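Local atomic coordinates of DnaJ-like protein MG200 (PDB entry 4DCZ), a protein that is a terminal organelle protein whose EAGR box domain is a motif involved in mycoplasma motility, though its molecular function remains unknown. Residues W46-D52 with W64-F70. Residues are numbered along the deposited sequence; the frame is centred on the assembly and turned at random.
Sequences WEALVGD and WSWKGYF
Trp-46 meets two aromatic rings of 64-70 in different ways: it turns its own edge to one and its face to the other. The CE3 and CZ3 edge of its benzene ring is directed at the face of Trp-66, with the six-membered rings' centroids 5.0 Å apart and their planes at 67°. Phe-70 instead brings its CD2 edge down over the Trp-46 indole, nearly perpendicular at 87°, with CD2 3.8 Å from Trp-46 CE2. Because CG of Trp-46 lies anti to its carbonyl carbon (chi1 -65°), the indole extends from helix 43-47 into the space between these partners, and its CH2 reaches CB of Tyr-69. An indole suits this place, offering both edge and face.

Leu-49 touches both partner rings: its CB lies at the edge of Trp-66, 3.8 Å from CZ3, and its branch methyl CD1 reaches CZ of Phe-70. Val-50 CG2 lies obliquely against Trp-66. Trp-64, with CG anti to its backbone N, lays one face of its indole against Val-50 CA and the backbone of Gly-51, in the type II turn 49-52. There Gly-51 CA stands 3.9 Å from the centroid of the six-membered ring in a CH-pi contact; the backbone angles here, with positive phi, would jam a CB against the carbonyl O of Val-50, which calls for glycine.

No hydrogen bond joins the segments. Trp-46 also packs on Phe-70 of the second subunit, and Tyr-69 stacks on Tyr-69 of that subunit. This edge-to-face aromatic cluster, with glycine in a tight turn, embodies the aromatic- and glycine-rich composition that names the EAGR box.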
loop_
_atom_site.group_PDB
_atom_site.type_symbol
_atom_site.label_atom_id
_atom_site.label_comp_id
_atom_site.label_asym_id
_atom_site.label_seq_id
_atom_site.Cartn_x
_atom_site.Cartn_y
_atom_site.Cartn_z
ATOM N N TRP A 46 1.481 2.750 9.464
ATOM C CA TRP A 46 2.819 2.318 9.065
ATOM C C TRP A 46 3.879 2.540 10.152
ATOM O O TRP A 46 4.743 1.684 10.349
ATOM C CB TRP A 46 3.325 3.053 7.831
ATOM C CG TRP A 46 2.620 2.853 6.537
ATOM C CD1 TRP A 46 1.617 3.607 6.061
ATOM C CD2 TRP A 46 2.952 1.931 5.494
ATOM N NE1 TRP A 46 1.263 3.206 4.803
ATOM C CE2 TRP A 46 2.071 2.175 4.429
ATOM C CE3 TRP A 46 3.895 0.910 5.363
ATOM C CZ2 TRP A 46 2.103 1.442 3.243
ATOM C CZ3 TRP A 46 3.944 0.194 4.179
ATOM C CH2 TRP A 46 3.054 0.468 3.133
ATOM N N GLU A 47 3.868 3.685 10.813
ATOM C CA GLU A 47 4.938 3.951 11.736
ATOM C C GLU A 47 4.921 2.976 12.910
ATOM O O GLU A 47 5.967 2.629 13.454
ATOM C CB GLU A 47 4.876 5.354 12.235
ATOM C CG GLU A 47 5.080 6.371 11.149
ATOM C CD GLU A 47 6.516 6.566 10.782
ATOM O OE1 GLU A 47 7.298 6.940 11.702
ATOM O OE2 GLU A 47 6.858 6.388 9.581
ATOM N N ALA A 48 3.759 2.489 13.289
ATOM C CA ALA A 48 3.712 1.554 14.410
ATOM C C ALA A 48 4.604 0.348 14.062
ATOM O O ALA A 48 5.251 -0.260 14.936
ATOM C CB ALA A 48 2.279 1.145 14.725
ATOM N N LEU A 49 4.693 0.054 12.781
ATOM C CA LEU A 49 5.390 -1.120 12.331
ATOM C C LEU A 49 6.885 -0.891 12.074
ATOM O O LEU A 49 7.640 -1.867 11.964
ATOM C CB LEU A 49 4.780 -1.646 11.032
ATOM C CG LEU A 49 3.265 -1.831 10.977
ATOM C CD1 LEU A 49 2.849 -2.065 9.518
ATOM C CD2 LEU A 49 2.809 -2.973 11.856
ATOM N N VAL A 50 7.323 0.360 11.958
ATOM C CA VAL A 50 8.753 0.606 11.744
ATOM C C VAL A 50 9.574 -0.016 12.883
ATOM O O VAL A 50 9.228 0.094 14.053
ATOM C CB VAL A 50 9.062 2.106 11.608
ATOM C CG1 VAL A 50 10.521 2.331 11.539
ATOM C CG2 VAL A 50 8.410 2.635 10.368
ATOM N N GLY A 51 10.644 -0.706 12.527
ATOM C CA GLY A 51 11.542 -1.281 13.520
ATOM C C GLY A 51 11.154 -2.671 13.991
ATOM O O GLY A 51 11.855 -3.267 14.820
ATOM N N ASP A 52 10.045 -3.190 13.464
ATOM C CA ASP A 52 9.480 -4.423 13.968
ATOM C C ASP A 52 9.762 -5.398 12.882
ATOM O O ASP A 52 9.196 -5.300 11.814
ATOM C CB ASP A 52 7.982 -4.265 14.215
ATOM C CG ASP A 52 7.266 -5.590 14.539
ATOM O OD1 ASP A 52 7.822 -6.692 14.276
ATOM O OD2 ASP A 52 6.091 -5.509 15.006
ATOM N N TRP A 64 15.023 1.675 6.648
ATOM C CA TRP A 64 13.999 0.674 6.858
ATOM C C TRP A 64 13.393 0.246 5.510
ATOM O O TRP A 64 13.085 1.096 4.696
ATOM C CB TRP A 64 12.928 1.210 7.799
ATOM C CG TRP A 64 11.923 0.209 8.150
ATOM C CD1 TRP A 64 10.668 0.175 7.698
ATOM C CD2 TRP A 64 12.080 -0.935 8.998
ATOM N NE1 TRP A 64 10.002 -0.904 8.222
ATOM C CE2 TRP A 64 10.854 -1.609 9.018
ATOM C CE3 TRP A 64 13.132 -1.443 9.750
ATOM C CZ2 TRP A 64 10.630 -2.772 9.754
ATOM C CZ3 TRP A 64 12.927 -2.615 10.485
ATOM C CH2 TRP A 64 11.675 -3.260 10.494
ATOM N N SER A 65 13.269 -1.056 5.260
ATOM C CA SER A 65 12.635 -1.556 4.049
ATOM C C SER A 65 11.572 -2.477 4.487
ATOM O O SER A 65 11.696 -3.112 5.520
ATOM C CB SER A 65 13.585 -2.361 3.180
ATOM O OG SER A 65 14.777 -1.649 2.960
ATOM N N TRP A 66 10.555 -2.608 3.658
ATOM C CA TRP A 66 9.318 -3.244 4.072
ATOM C C TRP A 66 9.173 -4.601 3.456
ATOM O O TRP A 66 9.535 -4.765 2.321
ATOM C CB TRP A 66 8.137 -2.411 3.598
ATOM C CG TRP A 66 8.029 -1.105 4.274
ATOM C CD1 TRP A 66 8.391 0.127 3.778
ATOM C CD2 TRP A 66 7.526 -0.883 5.587
ATOM N NE1 TRP A 66 8.113 1.096 4.727
ATOM C CE2 TRP A 66 7.588 0.490 5.838
ATOM C CE3 TRP A 66 7.046 -1.722 6.578
ATOM C CZ2 TRP A 66 7.189 1.032 7.015
ATOM C CZ3 TRP A 66 6.620 -1.172 7.770
ATOM C CH2 TRP A 66 6.687 0.188 7.975
ATOM N N LYS A 67 8.579 -5.541 4.184
ATOM C CA LYS A 67 8.317 -6.856 3.628
ATOM C C LYS A 67 6.855 -7.019 3.100
ATOM O O LYS A 67 6.474 -8.075 2.511
ATOM C CB LYS A 67 8.683 -7.922 4.669
ATOM C CG LYS A 67 10.184 -8.039 4.934
ATOM C CD LYS A 67 10.558 -9.294 5.791
ATOM C CE LYS A 67 10.906 -9.000 7.275
ATOM N NZ LYS A 67 11.606 -10.162 7.976
ATOM N N GLY A 68 6.062 -5.968 3.276
ATOM C CA GLY A 68 4.699 -5.978 2.774
ATOM C C GLY A 68 4.141 -4.572 2.635
ATOM O O GLY A 68 4.906 -3.613 2.513
ATOM N N TYR A 69 2.808 -4.451 2.662
ATOM C CA TYR A 69 2.114 -3.150 2.586
ATOM C C TYR A 69 0.626 -3.272 2.866
ATOM O O TYR A 69 0.031 -4.360 2.810
ATOM C CB TYR A 69 2.267 -2.553 1.193
ATOM C CG TYR A 69 1.749 -3.453 0.126
ATOM C CD1 TYR A 69 0.500 -3.289 -0.374
ATOM C CD2 TYR A 69 2.503 -4.503 -0.345
ATOM C CE1 TYR A 69 0.000 -4.155 -1.371
ATOM C CE2 TYR A 69 2.024 -5.374 -1.356
ATOM C CZ TYR A 69 0.767 -5.187 -1.835
ATOM O OH TYR A 69 0.264 -5.985 -2.778
ATOM N N PHE A 70 0.003 -2.145 3.098
ATOM C CA PHE A 70 -1.426 -2.150 3.240
ATOM C C PHE A 70 -2.090 -2.071 1.896
ATOM O O PHE A 70 -1.651 -1.299 1.033
ATOM C CB PHE A 70 -1.836 -0.962 4.031
ATOM C CG PHE A 70 -1.416 -1.044 5.441
ATOM C CD1 PHE A 70 -2.124 -1.810 6.332
ATOM C CD2 PHE A 70 -0.340 -0.371 5.885
ATOM C CE1 PHE A 70 -1.770 -1.865 7.660
ATOM C CE2 PHE A 70 0.016 -0.458 7.224
ATOM C CZ PHE A 70 -0.696 -1.189 8.091
#